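Local coordinates for protein alkaline phosphatase D (Bacillus subtilis, PDB 2YEQ) that hydrolyses phosphate mono- and diesters at an active site that holds iron and calcium, at residues V362-V374 and V391-A403. Residues are numbered along the deposited sequence; the frame is centred on the assembly and turned at random.
Sequences VINFIKSKNLNNV and VDFEKTSSKIFGA. With PE5 (3,6,9,12,15,18,21,24-octaoxahexacosan-1-ol), chain C; EDO (1,2-ethanediol), chain B.
Phe401 sets its ring obliquely against Ile366 and Ile363 of helix 356-368: Ile366 CG2 sits 3.7 Å from Phe401 CD1, Ile363 CG1 approaches Phe401 CZ, and Val374 CB meets the ring edge in its plane. Phe401 CG lies between the backbone N and carbonyl carbon (chi1 71°), which points the ring at these isoleucines. One turn back, Ile363 stretches out so that CD1 stands over a face of Phe393, 3.8 Å from the ring centroid, a CH-pi contact displaced toward the rim. Lys367 lays CG against Val391 CB at 3.8 Å. The helix closes in a Schellman motif at Asn370, whose OD1 accepts a weak hydrogen bond from Lys399 NZ. Just before it, Lys369 NZ turns outward to a bound polyether, donating to PE5 O5 (2.8 Å) and O1; a leucine here would probably leave those PE5 oxygens without their donor and the polyether held less firmly. Beyond the turn the backbones pair in parallel: Val374 N donates a weak hydrogen bond to Phe401 O, and Ala403 N donates to Val374 O at 3.1 Å. Phe401 and Gly402 together sit opposite Leu389, a classic beta bulge in strand 400-406, where this helix packs on the mixed sheet of the calcineurin-like phosphatase domain.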
loop_
_atom_site.group_PDB
_atom_site.type_symbol
_atom_site.label_atom_id
_atom_site.label_comp_id
_atom_site.label_asym_id
_atom_site.label_seq_id
_atom_site.Cartn_x
_atom_site.Cartn_y
_atom_site.Cartn_z
ATOM N N VAL A 362 -3.983 19.178 -9.624
ATOM C CA VAL A 362 -4.851 18.579 -8.625
ATOM C C VAL A 362 -5.305 19.624 -7.584
ATOM O O VAL A 362 -6.491 19.729 -7.280
ATOM C CB VAL A 362 -4.169 17.374 -7.912
ATOM C CG1 VAL A 362 -5.055 16.850 -6.753
ATOM C CG2 VAL A 362 -3.853 16.250 -8.923
ATOM N N ILE A 363 -4.366 20.395 -7.059
ATOM C CA ILE A 363 -4.689 21.409 -6.073
ATOM C C ILE A 363 -5.605 22.489 -6.659
ATOM O O ILE A 363 -6.560 22.890 -6.012
ATOM C CB ILE A 363 -3.427 22.009 -5.444
ATOM C CG1 ILE A 363 -2.692 20.927 -4.638
ATOM C CG2 ILE A 363 -3.801 23.177 -4.518
ATOM C CD1 ILE A 363 -1.335 21.336 -4.127
ATOM N N ASN A 364 -5.335 22.935 -7.885
ATOM C CA ASN A 364 -6.175 23.934 -8.542
ATOM C C ASN A 364 -7.586 23.461 -8.704
ATOM O O ASN A 364 -8.538 24.241 -8.525
ATOM C CB ASN A 364 -5.614 24.364 -9.916
ATOM C CG ASN A 364 -4.435 25.305 -9.791
ATOM O OD1 ASN A 364 -4.131 25.794 -8.712
ATOM N ND2 ASN A 364 -3.745 25.546 -10.908
ATOM N N PHE A 365 -7.754 22.186 -9.043
ATOM C CA PHE A 365 -9.097 21.668 -9.162
ATOM C C PHE A 365 -9.805 21.656 -7.790
ATOM O O PHE A 365 -10.985 22.011 -7.694
ATOM C CB PHE A 365 -9.116 20.273 -9.764
ATOM C CG PHE A 365 -10.486 19.777 -10.019
ATOM C CD1 PHE A 365 -11.165 20.159 -11.150
ATOM C CD2 PHE A 365 -11.140 19.000 -9.078
ATOM C CE1 PHE A 365 -12.461 19.729 -11.372
ATOM C CE2 PHE A 365 -12.418 18.577 -9.281
ATOM C CZ PHE A 365 -13.097 18.940 -10.427
ATOM N N ILE A 366 -9.077 21.248 -6.753
ATOM C CA ILE A 366 -9.610 21.172 -5.377
ATOM C C ILE A 366 -10.037 22.580 -4.883
ATOM O O ILE A 366 -11.134 22.741 -4.342
ATOM C CB ILE A 366 -8.565 20.569 -4.428
ATOM C CG1 ILE A 366 -8.465 19.061 -4.636
ATOM C CG2 ILE A 366 -8.867 20.861 -2.945
ATOM C CD1 ILE A 366 -7.221 18.473 -3.941
ATOM N N LYS A 367 -9.157 23.569 -5.077
ATOM C CA LYS A 367 -9.465 24.995 -4.883
ATOM C C LYS A 367 -10.715 25.419 -5.617
ATOM O O LYS A 367 -11.573 26.057 -5.034
ATOM C CB LYS A 367 -8.341 25.865 -5.425
ATOM C CG LYS A 367 -7.173 26.009 -4.526
ATOM C CD LYS A 367 -6.047 26.740 -5.233
ATOM C CE LYS A 367 -6.387 28.199 -5.487
ATOM N NZ LYS A 367 -5.244 28.871 -6.139
ATOM N N SER A 368 -10.807 25.084 -6.900
ATOM C CA SER A 368 -11.957 25.468 -7.716
ATOM C C SER A 368 -13.291 24.954 -7.159
ATOM O O SER A 368 -14.334 25.548 -7.403
ATOM C CB SER A 368 -11.786 25.016 -9.174
ATOM O OG SER A 368 -12.368 23.727 -9.418
ATOM N N LYS A 369 -13.272 23.833 -6.441
ATOM C CA LYS A 369 -14.502 23.297 -5.859
ATOM C C LYS A 369 -14.650 23.657 -4.384
ATOM O O LYS A 369 -15.580 23.213 -3.725
ATOM C CB LYS A 369 -14.554 21.788 -6.044
ATOM C CG LYS A 369 -14.511 21.368 -7.488
ATOM C CD LYS A 369 -15.805 21.717 -8.185
ATOM C CE LYS A 369 -15.718 21.503 -9.679
ATOM N NZ LYS A 369 -17.077 21.477 -10.272
ATOM N N ASN A 370 -13.719 24.444 -3.875
ATOM C CA ASN A 370 -13.761 24.921 -2.513
ATOM C C ASN A 370 -13.742 23.819 -1.451
ATOM O O ASN A 370 -14.351 23.972 -0.393
ATOM C CB ASN A 370 -14.988 25.832 -2.309
ATOM C CG ASN A 370 -14.821 26.767 -1.140
ATOM O OD1 ASN A 370 -13.706 27.163 -0.799
ATOM N ND2 ASN A 370 -15.931 27.113 -0.497
ATOM N N LEU A 371 -13.027 22.724 -1.716
ATOM C CA LEU A 371 -13.018 21.584 -0.789
ATOM C C LEU A 371 -12.113 21.855 0.397
ATOM O O LEU A 371 -11.035 22.449 0.275
ATOM C CB LEU A 371 -12.579 20.296 -1.503
ATOM C CG LEU A 371 -13.378 19.856 -2.723
ATOM C CD1 LEU A 371 -12.790 18.553 -3.288
ATOM C CD2 LEU A 371 -14.852 19.677 -2.400
ATOM N N ASN A 372 -12.520 21.405 1.576
ATOM C CA ASN A 372 -11.576 21.385 2.703
ATOM C C ASN A 372 -11.578 20.053 3.460
ATOM O O ASN A 372 -11.082 19.942 4.597
ATOM C CB ASN A 372 -11.835 22.549 3.633
ATOM C CG ASN A 372 -13.053 22.338 4.503
ATOM O OD1 ASN A 372 -13.948 21.541 4.189
ATOM N ND2 ASN A 372 -13.093 23.052 5.615
ATOM N N ASN A 373 -12.048 19.032 2.764
ATOM C CA ASN A 373 -12.216 17.685 3.319
ATOM C C ASN A 373 -11.373 16.574 2.619
ATOM O O ASN A 373 -11.815 15.412 2.496
ATOM C CB ASN A 373 -13.692 17.352 3.254
ATOM C CG ASN A 373 -14.181 17.161 1.858
ATOM O OD1 ASN A 373 -13.496 17.488 0.877
ATOM N ND2 ASN A 373 -15.372 16.640 1.743
ATOM N N VAL A 374 -10.171 16.941 2.182
ATOM C CA VAL A 374 -9.329 16.064 1.373
ATOM C C VAL A 374 -8.263 15.471 2.255
ATOM O O VAL A 374 -7.484 16.185 2.880
ATOM C CB VAL A 374 -8.636 16.823 0.206
ATOM C CG1 VAL A 374 -7.662 15.861 -0.575
ATOM C CG2 VAL A 374 -9.686 17.435 -0.724
ATOM N N VAL A 391 -3.671 25.419 0.345
ATOM C CA VAL A 391 -3.983 25.667 -1.079
ATOM C C VAL A 391 -2.814 26.291 -1.846
ATOM O O VAL A 391 -2.751 26.169 -3.063
ATOM C CB VAL A 391 -5.258 26.500 -1.301
ATOM C CG1 VAL A 391 -6.460 25.724 -0.801
ATOM C CG2 VAL A 391 -5.158 27.917 -0.651
ATOM N N ASP A 392 -1.900 26.924 -1.126
ATOM C CA ASP A 392 -0.640 27.362 -1.683
ATOM C C ASP A 392 0.435 26.766 -0.806
ATOM O O ASP A 392 0.556 27.123 0.365
ATOM C CB ASP A 392 -0.555 28.897 -1.684
ATOM C CG ASP A 392 0.648 29.408 -2.452
ATOM O OD1 ASP A 392 1.736 28.840 -2.288
ATOM O OD2 ASP A 392 0.492 30.378 -3.218
ATOM N N PHE A 393 1.233 25.868 -1.389
ATOM C CA PHE A 393 2.231 25.105 -0.640
ATOM C C PHE A 393 3.369 25.925 -0.078
ATOM O O PHE A 393 4.136 25.416 0.733
ATOM C CB PHE A 393 2.792 23.957 -1.514
ATOM C CG PHE A 393 1.982 22.677 -1.436
ATOM C CD1 PHE A 393 0.665 22.690 -1.015
ATOM C CD2 PHE A 393 2.558 21.455 -1.767
ATOM C CE1 PHE A 393 -0.073 21.526 -0.938
ATOM C CE2 PHE A 393 1.828 20.287 -1.687
ATOM C CZ PHE A 393 0.512 20.319 -1.270
ATOM N N GLU A 394 3.478 27.186 -0.499
ATOM C CA GLU A 394 4.502 28.098 0.008
ATOM C C GLU A 394 3.986 29.023 1.133
ATOM O O GLU A 394 4.770 29.704 1.778
ATOM C CB GLU A 394 5.046 28.936 -1.158
ATOM C CG GLU A 394 5.651 28.118 -2.304
ATOM C CD GLU A 394 7.154 28.135 -2.288
ATOM O OE1 GLU A 394 7.725 29.128 -2.799
ATOM O OE2 GLU A 394 7.753 27.169 -1.749
ATOM N N LYS A 395 2.680 29.025 1.384
ATOM C CA LYS A 395 2.074 29.944 2.359
ATOM C C LYS A 395 1.311 29.210 3.466
ATOM O O LYS A 395 0.211 28.666 3.238
ATOM C CB LYS A 395 1.091 30.881 1.670
ATOM C CG LYS A 395 1.655 31.771 0.598
ATOM C CD LYS A 395 0.528 32.469 -0.190
ATOM C CE LYS A 395 -0.276 33.421 0.664
ATOM N NZ LYS A 395 -1.136 34.289 -0.188
ATOM N N THR A 396 1.862 29.218 4.669
ATOM C CA THR A 396 1.131 28.685 5.814
ATOM C C THR A 396 -0.081 29.541 6.184
ATOM O O THR A 396 -0.981 29.079 6.878
ATOM C CB THR A 396 2.030 28.509 7.038
ATOM O OG1 THR A 396 2.757 29.709 7.271
ATOM C CG2 THR A 396 3.015 27.364 6.823
ATOM N N SER A 397 -0.126 30.778 5.705
ATOM C CA SER A 397 -1.304 31.603 5.880
ATOM C C SER A 397 -2.445 31.205 4.944
ATOM O O SER A 397 -3.579 31.612 5.153
ATOM C CB SER A 397 -0.941 33.080 5.676
ATOM O OG SER A 397 -0.521 33.341 4.347
ATOM N N SER A 398 -2.173 30.435 3.888
ATOM C CA SER A 398 -3.235 30.091 2.938
ATOM C C SER A 398 -4.207 29.082 3.569
ATOM O O SER A 398 -3.920 28.440 4.562
ATOM C CB SER A 398 -2.675 29.508 1.625
ATOM O OG SER A 398 -1.716 28.501 1.913
ATOM N N LYS A 399 -5.364 28.958 2.958
ATOM C CA LYS A 399 -6.395 28.083 3.436
ATOM C C LYS A 399 -5.962 26.585 3.434
ATOM O O LYS A 399 -5.366 26.077 2.472
ATOM C CB LYS A 399 -7.614 28.265 2.548
ATOM C CG LYS A 399 -8.855 27.603 3.101
ATOM C CD LYS A 399 -9.753 27.094 2.004
ATOM C CE LYS A 399 -10.869 26.221 2.576
ATOM N NZ LYS A 399 -12.116 26.322 1.782
ATOM N N ILE A 400 -6.286 25.893 4.519
ATOM C CA ILE A 400 -6.031 24.458 4.633
ATOM C C ILE A 400 -7.152 23.689 3.948
ATOM O O ILE A 400 -8.325 23.828 4.301
ATOM C CB ILE A 400 -5.861 24.044 6.073
ATOM C CG1 ILE A 400 -4.555 24.621 6.605
ATOM C CG2 ILE A 400 -5.873 22.489 6.220
ATOM C CD1 ILE A 400 -4.326 24.403 8.085
ATOM N N PHE A 401 -6.813 22.921 2.907
ATOM C CA PHE A 401 -7.820 22.143 2.208
ATOM C C PHE A 401 -7.867 20.695 2.721
ATOM O O PHE A 401 -8.764 19.932 2.368
ATOM C CB PHE A 401 -7.658 22.211 0.673
ATOM C CG PHE A 401 -6.470 21.464 0.124
ATOM C CD1 PHE A 401 -6.560 20.113 -0.187
ATOM C CD2 PHE A 401 -5.283 22.128 -0.146
ATOM C CE1 PHE A 401 -5.480 19.437 -0.733
ATOM C CE2 PHE A 401 -4.201 21.463 -0.695
ATOM C CZ PHE A 401 -4.289 20.110 -0.975
ATOM N N GLY A 402 -6.911 20.315 3.540
ATOM C CA GLY A 402 -6.888 18.939 4.026
ATOM C C GLY A 402 -5.650 18.582 4.772
ATOM O O GLY A 402 -4.944 19.446 5.282
ATOM N N ALA A 403 -5.358 17.285 4.811
ATOM C CA ALA A 403 -4.209 16.761 5.529
ATOM C C ALA A 403 -3.632 15.542 4.799
ATOM O O ALA A 403 -4.354 14.863 4.078
ATOM C CB ALA A 403 -4.607 16.338 6.948
HETATM O O1 PE5 C . -19.566 20.555 -8.970
HETATM C C1 PE5 C . -20.120 21.724 -8.366
HETATM C C2 PE5 C . -19.771 22.977 -9.165
HETATM O O2 PE5 C . -18.733 23.700 -8.495
HETATM C C3 PE5 C . -18.418 24.956 -9.107
HETATM C C4 PE5 C . -17.624 24.751 -10.387
HETATM O O3 PE5 C . -16.513 25.640 -10.386
HETATM C C5 PE5 C . -15.224 25.058 -10.598
HETATM C C6 PE5 C . -14.982 24.715 -12.066
HETATM O O4 PE5 C . -14.825 23.301 -12.251
HETATM C C7 PE5 C . -15.843 22.725 -13.083
HETATM C C8 PE5 C . -15.525 21.270 -13.412
HETATM O O5 PE5 C . -16.428 20.407 -12.722
HETATM C C1 EDO B . 4.905 26.179 3.585
HETATM O O1 EDO B . 6.146 25.479 3.823
HETATM C C2 EDO B . 3.666 25.506 4.178
HETATM O O2 EDO B . 2.744 24.943 3.209
HETATM O O HOH W 1 -3.157 28.553 -4.931
#